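Aminopeptidase (Aneurinibacillus sp. AM-1, PDB 5IB9) probably acts as a zinc-dependent aminopeptidase, removing residues one at a time from the N-termini of peptides, and carries a protease-associated domain beside its M28-type peptidase domain. Local coordinates at residues A[89-94]-A[191-196]; A[119-124]-A[173-178]; A[129-134]-A[161-166]; A[211-216]-A[257-262]; A[222-227]-A[295-300]. All coordinates share one frame; numbering follows the deposited sequence.

Contact 1 (A[89-94]-A[191-196])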
# COMPACT_ATOMS: atom_id res chain seq x y z
N PRO A 89 5.04 -21.39 -4.06
CA PRO A 89 6.45 -21.62 -3.90
C PRO A 89 6.89 -22.86 -4.74
O PRO A 89 6.02 -23.64 -5.18
CB PRO A 89 6.56 -21.85 -2.40
CG PRO A 89 5.32 -21.23 -1.79
CD PRO A 89 4.30 -21.46 -2.79
N ASN A 90 8.18 -22.98 -5.03
CA ASN A 90 8.71 -24.26 -5.56
C ASN A 90 8.81 -25.31 -4.45
O ASN A 90 8.87 -25.00 -3.27
CB ASN A 90 10.09 -24.06 -6.21
CG ASN A 90 10.09 -23.00 -7.27
OD1 ASN A 90 10.75 -21.92 -7.11
ND2 ASN A 90 9.39 -23.25 -8.38
N SER A 91 8.85 -26.58 -4.86
CA SER A 91 9.12 -27.70 -3.94
C SER A 91 9.57 -28.94 -4.74
O SER A 91 9.44 -29.03 -5.97
CB SER A 91 7.86 -28.08 -3.14
OG SER A 91 6.91 -28.60 -4.04
N ASP A 92 10.05 -29.91 -3.98
CA ASP A 92 10.39 -31.21 -4.50
C ASP A 92 10.27 -32.14 -3.30
O ASP A 92 11.25 -32.43 -2.59
CB ASP A 92 11.81 -31.21 -5.07
CG ASP A 92 12.16 -32.52 -5.73
OD1 ASP A 92 13.32 -32.65 -6.20
OD2 ASP A 92 11.26 -33.42 -5.76
N VAL A 93 9.05 -32.58 -3.04
CA VAL A 93 8.78 -33.31 -1.81
C VAL A 93 8.02 -34.60 -2.12
O VAL A 93 7.08 -34.63 -2.91
CB VAL A 93 8.06 -32.42 -0.77
CG1 VAL A 93 6.83 -31.79 -1.37
CG2 VAL A 93 7.71 -33.21 0.48
N THR A 94 8.53 -35.69 -1.53
CA THR A 94 7.89 -37.01 -1.59
C THR A 94 7.63 -37.34 -0.15
O THR A 94 8.57 -37.35 0.67
CB THR A 94 8.84 -38.06 -2.22
OG1 THR A 94 8.86 -37.85 -3.63
CG2 THR A 94 8.38 -39.54 -1.94
N VAL A 191 5.17 -33.96 -4.70
CA VAL A 191 4.77 -32.63 -5.25
C VAL A 191 6.04 -31.89 -5.65
O VAL A 191 6.87 -31.53 -4.78
CB VAL A 191 3.93 -31.75 -4.27
CG1 VAL A 191 3.60 -30.39 -4.94
CG2 VAL A 191 2.62 -32.46 -3.94
N LYS A 192 6.23 -31.73 -6.96
CA LYS A 192 7.45 -31.02 -7.46
C LYS A 192 7.07 -29.84 -8.30
O LYS A 192 6.42 -29.96 -9.35
CB LYS A 192 8.44 -31.94 -8.21
CG LYS A 192 9.88 -31.39 -8.21
CD LYS A 192 10.79 -32.12 -9.16
CE LYS A 192 12.02 -31.29 -9.50
NZ LYS A 192 12.76 -31.95 -10.62
N VAL A 193 7.47 -28.67 -7.80
CA VAL A 193 7.14 -27.40 -8.49
C VAL A 193 8.47 -26.76 -8.65
O VAL A 193 9.21 -26.64 -7.66
CB VAL A 193 6.19 -26.49 -7.64
CG1 VAL A 193 6.04 -25.09 -8.27
CG2 VAL A 193 4.79 -27.11 -7.53
N ALA A 194 8.80 -26.39 -9.88
CA ALA A 194 10.11 -25.83 -10.19
C ALA A 194 10.04 -24.69 -11.23
O ALA A 194 9.15 -24.69 -12.10
CB ALA A 194 11.09 -26.97 -10.64
N GLY A 195 10.93 -23.71 -11.06
CA GLY A 195 10.97 -22.55 -11.95
C GLY A 195 9.99 -21.39 -11.71
O GLY A 195 10.03 -20.38 -12.43
N ALA A 196 9.08 -21.51 -10.74
CA ALA A 196 8.27 -20.36 -10.30
C ALA A 196 9.15 -19.28 -9.67
O ALA A 196 10.11 -19.55 -8.97
CB ALA A 196 7.20 -20.80 -9.28
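Ser91 and Val193 face each other as a hydrogen-bonded pair in an antiparallel beta arrangement that joins strand 91-99 to the long strand 187-210 in the protease-associated part of the chain. The strand axes come within 4.3 Å at 169°. Two reciprocal N-H...O bonds link Ser91 with Val193, and two more link Val93 with Val191, with Asp92 and Lys192 forming the non-hydrogen-bonded pair between them.

The face that carries Ser91, Val93, Val191 and Val193 is the close-packed one. Val93 CG1 lies 4.1 Å from Val191 CB, the two side chains side by side, and beta-branched valines suit a strand whose face is covered by strands 141-145 and 165-169, where Val191 and Val193 meet Val167.

On the other face the contact is looser and more open to solvent. The extended Lys192 chain runs alongside Asp92, its CG 3.5 Å from Asp92 OD2, but NZ stays 4.5 Å from Asp92 OD1, too far for a salt bridge; a long, weak ion pair joins NZ to Glu70. An alanine in place of Lys192 would probably leave the Asp92 carboxylate without the methylenes from CG outward and the nearby positive charge, and Glu70 without its weak ion-pair partner.

Back on the packed face, Ser91 OG sits between its own backbone N and carbonyl carbon (chi1 67°), a rotamer from which the hydroxyl reaches across the strands. It donates to Val191 O at 3.0 Å from one face of that carbonyl plane, while Val93 N approaches the same oxygen from the other.

Contact 2 (A[119-124]-A[173-178]); sequences LIQRGN and EGDALA
Leu119, at the start of the segment 119-124, faces the helical segment 173-178 across a strand-to-helix interface. The axes of strand 119-121 and helix 173-178 approach to 9.4 Å, a spacing at which side chains must bridge the gap, and cross at -120°. The nearest alpha carbons are those of Leu119 and Ala178, 7.5 Å apart.

One leucine methyl does nearly all the touching. Leu119 CG is anti to the backbone N (chi1 -174°), which sends it toward the helix. The methyl CD2 lies 3.9 Å from Leu177 CB and 4.2 Å from Ala178 CB. The Leu119 and Leu177 side chains cross at about a right angle. A small residue suits the helix face here, for Ala178 offers a single methyl. Leu119 CD2 also lies 4.2 Å from Gly174 O; that oxygen is engaged within the helix by Ala178 N, so an apolar neighbour costs it no bond.

Farther along the strand, the extended Gln121 side chain brings OE1 to 4.2 Å from Asp175 OD1, a loose approach with amide and carboxylate planes 84° apart.

Helix 171-182 thus packs against one side of the protease-associated domain's sheet: on strand 91-99 Leu177 touches Leu97 and Ala178 touches Tyr99, Tyr145 of strand 141-145 meets Gln121, Asp175 and Ala178, and Ile120 turns instead to Lys130 of helix 127-136.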
# COMPACT_ATOMS: atom_id res chain seq x y z
N LEU A 119 -3.78 -32.90 1.91
CA LEU A 119 -4.84 -32.96 0.91
C LEU A 119 -6.00 -32.20 1.48
O LEU A 119 -6.46 -32.49 2.60
CB LEU A 119 -5.28 -34.41 0.71
CG LEU A 119 -6.30 -34.60 -0.44
CD1 LEU A 119 -5.75 -34.41 -1.88
CD2 LEU A 119 -6.89 -36.03 -0.31
N ILE A 120 -6.49 -31.22 0.71
CA ILE A 120 -7.43 -30.28 1.27
C ILE A 120 -8.47 -30.06 0.21
O ILE A 120 -8.13 -29.95 -1.00
CB ILE A 120 -6.78 -28.89 1.53
CG1 ILE A 120 -5.56 -28.98 2.44
CG2 ILE A 120 -7.83 -27.98 2.14
CD1 ILE A 120 -4.89 -27.60 2.81
N GLN A 121 -9.71 -30.03 0.68
CA GLN A 121 -10.88 -29.91 -0.16
C GLN A 121 -11.17 -28.42 -0.31
O GLN A 121 -11.16 -27.68 0.69
CB GLN A 121 -12.08 -30.59 0.50
CG GLN A 121 -13.42 -30.15 -0.07
CD GLN A 121 -14.53 -31.18 0.14
OE1 GLN A 121 -14.93 -31.87 -0.83
NE2 GLN A 121 -15.02 -31.29 1.37
N ARG A 122 -11.43 -28.00 -1.55
CA ARG A 122 -11.86 -26.61 -1.84
C ARG A 122 -13.13 -26.30 -1.06
O ARG A 122 -14.05 -27.14 -1.00
CB ARG A 122 -12.12 -26.45 -3.34
CG ARG A 122 -12.63 -25.03 -3.76
CD ARG A 122 -12.54 -24.89 -5.26
NE ARG A 122 -13.20 -23.68 -5.76
CZ ARG A 122 -13.35 -23.40 -7.05
NH1 ARG A 122 -13.98 -22.28 -7.40
NH2 ARG A 122 -12.87 -24.20 -7.99
N GLY A 123 -13.18 -25.11 -0.48
CA GLY A 123 -14.41 -24.57 0.07
C GLY A 123 -14.23 -23.73 1.31
O GLY A 123 -13.22 -23.84 2.01
N ASN A 124 -15.21 -22.86 1.55
CA ASN A 124 -15.33 -22.06 2.79
C ASN A 124 -14.30 -20.95 3.03
O ASN A 124 -14.70 -19.82 3.28
CB ASN A 124 -15.38 -22.93 4.04
CG ASN A 124 -16.67 -23.71 4.17
OD1 ASN A 124 -17.18 -23.87 5.29
ND2 ASN A 124 -17.19 -24.25 3.06
N GLU A 173 -10.59 -36.63 -8.87
CA GLU A 173 -9.32 -37.26 -8.46
C GLU A 173 -9.08 -37.13 -6.95
O GLU A 173 -8.54 -38.05 -6.31
CB GLU A 173 -8.18 -36.63 -9.23
CG GLU A 173 -6.88 -37.39 -9.14
CD GLU A 173 -6.92 -38.70 -9.91
OE1 GLU A 173 -6.28 -39.67 -9.42
OE2 GLU A 173 -7.56 -38.75 -10.99
N GLY A 174 -9.55 -36.01 -6.40
CA GLY A 174 -9.44 -35.68 -4.98
C GLY A 174 -10.43 -36.39 -4.09
O GLY A 174 -10.07 -36.85 -2.98
N ASP A 175 -11.68 -36.49 -4.56
CA ASP A 175 -12.74 -37.19 -3.81
C ASP A 175 -12.31 -38.64 -3.56
O ASP A 175 -12.61 -39.18 -2.51
CB ASP A 175 -14.06 -37.19 -4.60
CG ASP A 175 -14.93 -35.97 -4.32
OD1 ASP A 175 -14.71 -35.22 -3.34
OD2 ASP A 175 -15.89 -35.78 -5.12
N ALA A 176 -11.59 -39.21 -4.51
CA ALA A 176 -11.22 -40.60 -4.49
C ALA A 176 -10.07 -40.79 -3.50
O ALA A 176 -10.07 -41.75 -2.68
CB ALA A 176 -10.80 -41.04 -5.88
N LEU A 177 -9.06 -39.90 -3.59
CA LEU A 177 -7.96 -39.89 -2.62
C LEU A 177 -8.49 -39.68 -1.21
O LEU A 177 -8.07 -40.42 -0.25
CB LEU A 177 -6.88 -38.85 -3.02
CG LEU A 177 -5.90 -39.30 -4.11
CD1 LEU A 177 -5.18 -38.03 -4.69
CD2 LEU A 177 -4.88 -40.28 -3.63
N ALA A 178 -9.41 -38.74 -1.03
CA ALA A 178 -9.94 -38.45 0.29
C ALA A 178 -10.68 -39.70 0.79
O ALA A 178 -10.62 -39.96 1.97
CB ALA A 178 -10.87 -37.25 0.29

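Contact 3 (A[129-134]-A[161-166]); sequences DKVRNA and ASFVAA
Val131 and Arg132 of helix 127-136, in the protease-associated domain, pack against the chain that leads into strand 165-169, close to the contact with the second subunit. Val131 points at this chain, and its two methyls divide the work. CG2 meets Ala166 CB at 3.6 Å, where the small alanine lets helix and strand come close. CG1, anti to the backbone N, instead lies 3.8 Å from Phe163 CD1 and 3.5 Å from Val164 O. The branched side chain suits a site with two apolar neighbours, one for each methyl.

Arg132 serves both the apolar and the polar side of the contact. Its methylene CG rests 3.8 Å from Ser162 CB and equally near Phe163 CE1. The chain then bends at chi3 (-69°), and the guanidinium has Phe163 CE1 over one face, the two planes being 33° apart; NH1 approaches to 3.6 Å from CE1. On the helix side, the guanidinium is anchored by a salt bridge to Asp129, one turn earlier, and NH1 forms another with Asp160. The long arginine can therefore lie against the aromatic ring while its charge is matched by two carboxylates.

Ser162 turns to the dimer, where its OG is hydrogen-bonded to OG of Ser162 of the second subunit; Lys136 of that subunit donates to Ala161 O. Within the helix, Arg132 NH2 donates to Asp129 OD2 at 2.8 Å with an N-H...O angle of 168°; OD2 lies in the guanidinium plane, while NH2 meets it from above the carboxylate plane.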
# COMPACT_ATOMS: atom_id res chain seq x y z
N ASP A 129 -5.45 -19.24 2.81
CA ASP A 129 -5.49 -19.65 4.20
C ASP A 129 -5.31 -21.17 4.44
O ASP A 129 -4.65 -21.57 5.37
CB ASP A 129 -6.78 -19.21 4.86
CG ASP A 129 -6.70 -17.79 5.43
OD1 ASP A 129 -7.79 -17.30 5.82
OD2 ASP A 129 -5.58 -17.19 5.51
N LYS A 130 -5.88 -21.96 3.55
CA LYS A 130 -5.69 -23.43 3.53
C LYS A 130 -4.23 -23.73 3.46
O LYS A 130 -3.73 -24.52 4.24
CB LYS A 130 -6.40 -24.06 2.35
CG LYS A 130 -7.92 -24.03 2.41
CD LYS A 130 -8.44 -24.31 1.00
CE LYS A 130 -9.99 -24.20 0.79
NZ LYS A 130 -10.77 -25.15 1.66
N VAL A 131 -3.49 -23.07 2.55
CA VAL A 131 -2.04 -23.31 2.46
C VAL A 131 -1.32 -22.87 3.75
O VAL A 131 -0.42 -23.58 4.29
CB VAL A 131 -1.45 -22.67 1.18
CG1 VAL A 131 0.06 -22.82 1.15
CG2 VAL A 131 -2.06 -23.31 -0.05
N ARG A 132 -1.62 -21.67 4.25
CA ARG A 132 -0.93 -21.22 5.46
C ARG A 132 -1.27 -22.08 6.70
O ARG A 132 -0.38 -22.42 7.49
CB ARG A 132 -1.27 -19.74 5.75
CG ARG A 132 -0.44 -18.72 4.97
CD ARG A 132 -0.79 -17.30 5.45
NE ARG A 132 -2.15 -16.98 5.04
CZ ARG A 132 -2.45 -16.14 4.04
NH1 ARG A 132 -1.49 -15.49 3.36
NH2 ARG A 132 -3.74 -15.95 3.73
N ASN A 133 -2.53 -22.46 6.84
CA ASN A 133 -2.94 -23.33 7.98
C ASN A 133 -2.15 -24.65 8.00
O ASN A 133 -1.65 -25.06 9.06
CB ASN A 133 -4.44 -23.59 7.98
CG ASN A 133 -5.29 -22.32 8.19
OD1 ASN A 133 -6.45 -22.26 7.75
ND2 ASN A 133 -4.68 -21.28 8.78
N ALA A 134 -2.00 -25.27 6.83
CA ALA A 134 -1.21 -26.53 6.68
C ALA A 134 0.28 -26.33 6.89
O ALA A 134 0.95 -27.14 7.57
CB ALA A 134 -1.52 -27.18 5.29
N ALA A 161 5.73 -15.80 1.89
CA ALA A 161 6.73 -16.81 2.22
C ALA A 161 6.27 -17.72 3.35
O ALA A 161 6.97 -18.66 3.76
CB ALA A 161 8.10 -16.16 2.53
N SER A 162 5.06 -17.47 3.83
CA SER A 162 4.42 -18.43 4.73
C SER A 162 3.94 -19.65 3.95
O SER A 162 3.79 -20.73 4.53
CB SER A 162 3.24 -17.81 5.43
OG SER A 162 3.62 -16.50 5.73
N PHE A 163 3.71 -19.45 2.66
CA PHE A 163 3.23 -20.57 1.81
C PHE A 163 4.21 -21.74 1.62
O PHE A 163 5.44 -21.67 1.86
CB PHE A 163 2.82 -20.08 0.44
CG PHE A 163 1.70 -19.05 0.40
CD1 PHE A 163 0.64 -19.05 1.31
CD2 PHE A 163 1.70 -18.12 -0.64
CE1 PHE A 163 -0.39 -18.11 1.19
CE2 PHE A 163 0.67 -17.19 -0.77
CZ PHE A 163 -0.37 -17.19 0.16
N VAL A 164 3.65 -22.87 1.19
CA VAL A 164 4.50 -23.95 0.65
C VAL A 164 3.84 -24.27 -0.63
O VAL A 164 2.75 -23.80 -0.88
CB VAL A 164 4.58 -25.23 1.55
CG1 VAL A 164 5.28 -24.91 2.85
CG2 VAL A 164 3.19 -25.83 1.78
N ALA A 165 4.48 -25.10 -1.47
CA ALA A 165 3.94 -25.35 -2.79
C ALA A 165 2.48 -25.83 -2.70
O ALA A 165 2.13 -26.61 -1.80
CB ALA A 165 4.84 -26.38 -3.55
N ALA A 166 1.65 -25.38 -3.63
CA ALA A 166 0.24 -25.66 -3.61
C ALA A 166 -0.18 -25.97 -5.03
O ALA A 166 0.13 -25.18 -5.95
CB ALA A 166 -0.53 -24.45 -3.08

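Contact 4 (A[211-216]-A[257-262]); sequences KPDANK and KLKTDT
Asp213 has the most surface buried in this loop-to-loop contact of the M28 peptidase domain, and Lys259 and Thr260 are its main partners. Its CG lies between the backbone N and the carbonyl carbon (chi1 62°), a rotamer that places CG on the side of segment 257-262. There OD1 accepts Thr260 N at 2.9 Å, almost straight at 173°, and Asp213 N returns a bond of 2.9 Å to Thr260 O. The aspartate thus clasps one residue by both backbone and side chain.

Lys259, bent at chi2 and chi3, curls back so that NZ donates to Asp213 O at 3.0 Å; a weaker bond of 3.1 Å to Asp213 OD2 completes a salt bridge. Thr260 OG1 is bonded to Lys210. Beside this polar grip, Pro212 CB packs 3.6 Å from Asp261 C, and Ala214 CB lies 4.0 Å from Asp261 CB.

An alanine in place of Asp213 would probably leave Thr260 N without its acceptor and Lys259 without its salt bridge, held, of the bonds described, by the backbone oxygen alone.

With Lys210 also near OD1 in a long, weak ion pair, the two lysines probably favour the ionised carboxylate, so that charge and directed bonds together hold the loops.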
# COMPACT_ATOMS: atom_id res chain seq x y z
N LYS A 211 -12.82 19.25 -14.58
CA LYS A 211 -13.26 20.16 -13.55
C LYS A 211 -14.64 20.77 -13.89
O LYS A 211 -14.91 21.00 -14.98
CB LYS A 211 -12.24 21.29 -13.36
CG LYS A 211 -10.93 20.82 -12.78
CD LYS A 211 -9.76 21.71 -13.19
CE LYS A 211 -8.70 21.78 -12.10
NZ LYS A 211 -7.71 22.85 -12.29
N PRO A 212 -15.45 21.04 -12.90
CA PRO A 212 -16.73 21.63 -13.21
C PRO A 212 -16.55 23.01 -13.79
O PRO A 212 -15.65 23.68 -13.44
CB PRO A 212 -17.45 21.68 -11.86
CG PRO A 212 -16.48 21.48 -10.88
CD PRO A 212 -15.29 20.88 -11.46
N ASP A 213 -17.39 23.33 -14.75
CA ASP A 213 -17.29 24.59 -15.49
C ASP A 213 -18.61 25.36 -15.58
O ASP A 213 -18.77 26.12 -16.46
CB ASP A 213 -16.66 24.36 -16.84
CG ASP A 213 -17.46 23.45 -17.70
OD1 ASP A 213 -18.35 22.81 -17.25
OD2 ASP A 213 -17.15 23.43 -18.85
N ALA A 214 -19.49 25.16 -14.63
CA ALA A 214 -20.81 25.79 -14.62
C ALA A 214 -20.92 27.05 -13.72
O ALA A 214 -21.97 27.42 -13.30
CB ALA A 214 -21.88 24.78 -14.26
N ASN A 215 -19.80 27.62 -13.35
CA ASN A 215 -19.81 28.86 -12.57
C ASN A 215 -20.61 28.75 -11.28
O ASN A 215 -20.25 28.02 -10.41
CB ASN A 215 -20.19 30.05 -13.48
CG ASN A 215 -19.86 31.40 -12.88
OD1 ASN A 215 -18.77 31.64 -12.36
ND2 ASN A 215 -20.81 32.31 -12.98
N LYS A 216 -21.63 29.57 -11.11
CA LYS A 216 -22.35 29.64 -9.85
C LYS A 216 -23.10 28.38 -9.49
O LYS A 216 -23.43 28.15 -8.37
CB LYS A 216 -23.25 30.87 -9.76
CG LYS A 216 -22.45 32.12 -9.47
CD LYS A 216 -23.28 33.39 -9.42
CE LYS A 216 -22.50 34.50 -8.73
NZ LYS A 216 -22.92 35.89 -9.11
N LYS A 257 -17.80 17.82 -24.45
CA LYS A 257 -18.69 18.72 -25.20
C LYS A 257 -19.73 19.44 -24.40
O LYS A 257 -20.54 20.18 -24.98
CB LYS A 257 -19.41 17.88 -26.29
CG LYS A 257 -18.58 16.91 -27.15
CD LYS A 257 -17.38 17.57 -27.82
CE LYS A 257 -16.67 16.61 -28.72
NZ LYS A 257 -15.46 17.24 -29.37
N LEU A 258 -19.83 19.20 -23.10
CA LEU A 258 -20.91 19.64 -22.24
C LEU A 258 -20.47 20.39 -20.96
O LEU A 258 -19.41 20.15 -20.42
CB LEU A 258 -21.80 18.42 -21.79
CG LEU A 258 -22.28 17.61 -22.98
CD1 LEU A 258 -22.77 16.21 -22.61
CD2 LEU A 258 -23.38 18.33 -23.76
N LYS A 259 -21.26 21.37 -20.53
CA LYS A 259 -21.04 22.02 -19.27
C LYS A 259 -21.44 21.07 -18.18
O LYS A 259 -22.41 20.26 -18.30
CB LYS A 259 -21.92 23.25 -19.21
CG LYS A 259 -21.64 24.24 -20.31
CD LYS A 259 -20.20 24.78 -20.35
CE LYS A 259 -19.92 25.95 -19.42
NZ LYS A 259 -18.41 26.24 -19.39
N THR A 260 -20.65 21.09 -17.09
CA THR A 260 -20.90 20.23 -15.94
C THR A 260 -20.74 20.97 -14.64
O THR A 260 -19.87 21.87 -14.53
CB THR A 260 -19.94 18.99 -15.94
OG1 THR A 260 -18.57 19.47 -16.01
CG2 THR A 260 -20.28 18.02 -17.15
N ASP A 261 -21.48 20.57 -13.61
CA ASP A 261 -21.36 21.17 -12.31
C ASP A 261 -20.72 20.28 -11.29
O ASP A 261 -20.70 20.57 -10.11
CB ASP A 261 -22.75 21.73 -11.79
CG ASP A 261 -23.78 20.63 -11.48
OD1 ASP A 261 -23.44 19.39 -11.57
OD2 ASP A 261 -24.94 20.99 -11.15
N THR A 262 -20.28 19.15 -11.80
CA THR A 262 -19.76 18.06 -10.94
C THR A 262 -18.44 17.60 -11.57
O THR A 262 -18.35 17.36 -12.79
CB THR A 262 -20.76 16.90 -10.99
OG1 THR A 262 -22.03 17.35 -10.45
CG2 THR A 262 -20.33 15.67 -10.17

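Contact 5 (A[222-227]-A[295-300])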
# COMPACT_ATOMS: atom_id res chain seq x y z
N ILE A 222 -18.03 14.88 -6.69
CA ILE A 222 -17.18 14.16 -7.64
C ILE A 222 -17.87 12.82 -8.04
O ILE A 222 -18.45 12.17 -7.18
CB ILE A 222 -15.83 13.74 -6.96
CG1 ILE A 222 -15.10 15.04 -6.48
CG2 ILE A 222 -14.90 13.07 -7.95
CD1 ILE A 222 -13.94 14.62 -5.44
N ILE A 223 -17.78 12.48 -9.32
CA ILE A 223 -18.19 11.14 -9.80
C ILE A 223 -16.94 10.55 -10.49
O ILE A 223 -16.26 11.19 -11.23
CB ILE A 223 -19.32 11.22 -10.82
CG1 ILE A 223 -20.52 11.60 -10.03
CG2 ILE A 223 -19.52 9.81 -11.34
CD1 ILE A 223 -21.79 11.87 -10.89
N ILE A 224 -16.68 9.26 -10.17
CA ILE A 224 -15.60 8.40 -10.82
C ILE A 224 -16.25 7.45 -11.77
O ILE A 224 -17.30 6.82 -11.45
CB ILE A 224 -14.81 7.68 -9.77
CG1 ILE A 224 -14.13 8.71 -8.80
CG2 ILE A 224 -13.77 6.85 -10.40
CD1 ILE A 224 -13.42 8.04 -7.61
N ILE A 225 -15.71 7.44 -13.01
CA ILE A 225 -16.12 6.38 -14.03
C ILE A 225 -14.86 5.62 -14.27
O ILE A 225 -13.86 6.21 -14.74
CB ILE A 225 -16.64 7.07 -15.29
CG1 ILE A 225 -17.83 8.06 -15.03
CG2 ILE A 225 -17.08 6.02 -16.32
CD1 ILE A 225 -17.34 9.52 -14.72
N GLY A 226 -14.93 4.33 -14.01
CA GLY A 226 -13.70 3.49 -14.08
C GLY A 226 -13.88 2.24 -15.00
O GLY A 226 -15.00 1.80 -15.29
N SER A 227 -12.73 1.68 -15.32
CA SER A 227 -12.59 0.39 -16.05
C SER A 227 -11.19 -0.03 -15.78
O SER A 227 -10.40 0.70 -15.17
CB SER A 227 -12.87 0.56 -17.58
OG SER A 227 -12.04 1.65 -18.05
N ILE A 295 -19.77 11.22 -4.86
CA ILE A 295 -21.14 10.79 -4.78
C ILE A 295 -21.47 9.49 -5.48
O ILE A 295 -22.50 8.88 -5.22
CB ILE A 295 -22.14 11.87 -5.23
CG1 ILE A 295 -21.91 12.13 -6.69
CG2 ILE A 295 -22.00 13.23 -4.35
CD1 ILE A 295 -23.06 13.16 -7.25
N GLY A 296 -20.52 9.04 -6.29
CA GLY A 296 -20.74 7.76 -6.94
C GLY A 296 -19.50 7.34 -7.75
O GLY A 296 -18.77 8.19 -8.30
N MET A 297 -19.33 6.03 -7.84
CA MET A 297 -18.28 5.46 -8.67
C MET A 297 -18.97 4.40 -9.51
O MET A 297 -19.63 3.47 -9.02
CB MET A 297 -17.11 4.83 -7.82
CG MET A 297 -15.89 4.30 -8.65
SD MET A 297 -16.21 2.63 -9.19
CE MET A 297 -14.79 2.50 -10.28
N PHE A 298 -18.88 4.60 -10.84
CA PHE A 298 -19.42 3.69 -11.90
C PHE A 298 -18.30 2.87 -12.44
O PHE A 298 -17.38 3.41 -13.03
CB PHE A 298 -20.05 4.49 -13.03
CG PHE A 298 -21.25 5.31 -12.64
CD1 PHE A 298 -22.52 4.94 -13.19
CD2 PHE A 298 -21.18 6.43 -11.81
CE1 PHE A 298 -23.64 5.68 -12.87
CE2 PHE A 298 -22.35 7.18 -11.49
CZ PHE A 298 -23.56 6.81 -12.03
N GLN A 299 -18.30 1.56 -12.25
CA GLN A 299 -17.31 0.65 -12.81
C GLN A 299 -17.80 -0.11 -14.05
O GLN A 299 -18.92 -0.63 -14.02
CB GLN A 299 -16.88 -0.36 -11.74
CG GLN A 299 -15.96 -1.47 -12.31
CD GLN A 299 -14.53 -0.96 -12.67
OE1 GLN A 299 -14.20 0.17 -12.48
NE2 GLN A 299 -13.66 -1.85 -13.11
N LEU A 300 -17.07 0.02 -15.16
CA LEU A 300 -17.53 -0.63 -16.45
C LEU A 300 -16.56 -1.78 -16.70
O LEU A 300 -15.36 -1.60 -16.92
CB LEU A 300 -17.33 0.44 -17.55
CG LEU A 300 -18.17 1.74 -17.40
CD1 LEU A 300 -17.58 2.75 -18.28
CD2 LEU A 300 -19.52 1.35 -18.12
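Ile224 pairs with Met297, and Ile225 with Phe298, where strands 222-228 and 294-300 run parallel in the central sheet of the M28 peptidase domain. The axes are 4.6 Å apart and diverge by only 12°.

Five backbone bonds pass between the strands, shared in the manner of parallel pairing. Ile224 uses N toward Gly296 O, and its O accepts Phe298 N at 2.8 Å and 168°. Gly226 uses N toward Phe298 O, and its O accepts Leu300 N at 2.7 Å. Ile295 N to Ile222 O closes the start. On the other side of strand 222-228, Ile223 and Ile225 bond to strand 263-269, so the backbone is engaged at both edges.

Hydrophobic residues fill both faces. Ile223 CG2 lies 3.8 Å from Phe298 CD2, and Ile225 CG2 packs on Leu300 CD1; Ile223, Phe298 and Leu300 also touch helix 382-400. Ile224 CB meets Met297 CG at 3.7 Å on the other face, near Phe351. Glycine suits position 226, since a side chain there would run into Met297 CE and Gln299 OE1.

Two buried polar groups find partners outside: Ser227 OG pairs with Thr248 OG1, and Gln299 NE2 donates to Ser346. Gln299 also lies about 4 Å from the side chains of the zinc ligands His228 and Asp301, which come next after the two segments. A bend at chi2 (71°) brings Gln299 CD to 3.8 Å from Gly226 O. Its OE1 lies 3.3 Å from Gly226 C.

How the contacts relate
The contacts fall into two groups on opposite sides of the chain's centre. Contacts 1, 2 and 3 belong to the protease-associated part: contact 3 is nested within the loop closed by contact 2, and that within contact 1. Contacts 1 and 3 touch through Ser91 and Ala165, while Lys130 joins contacts 2 and 3 by donating to Gln121 O and Gly123 O. Contacts 4 and 5 lie in the peptidase part, their centres about 17 Å apart, meeting where Thr262 packs on Ile223. Contact 5 is near the active site: the Gln299 side chain lies about 6 Å from a bound zinc ion and 7 Å from the inhibitor. The centres of contacts 1 and 5 are about 43 Å apart.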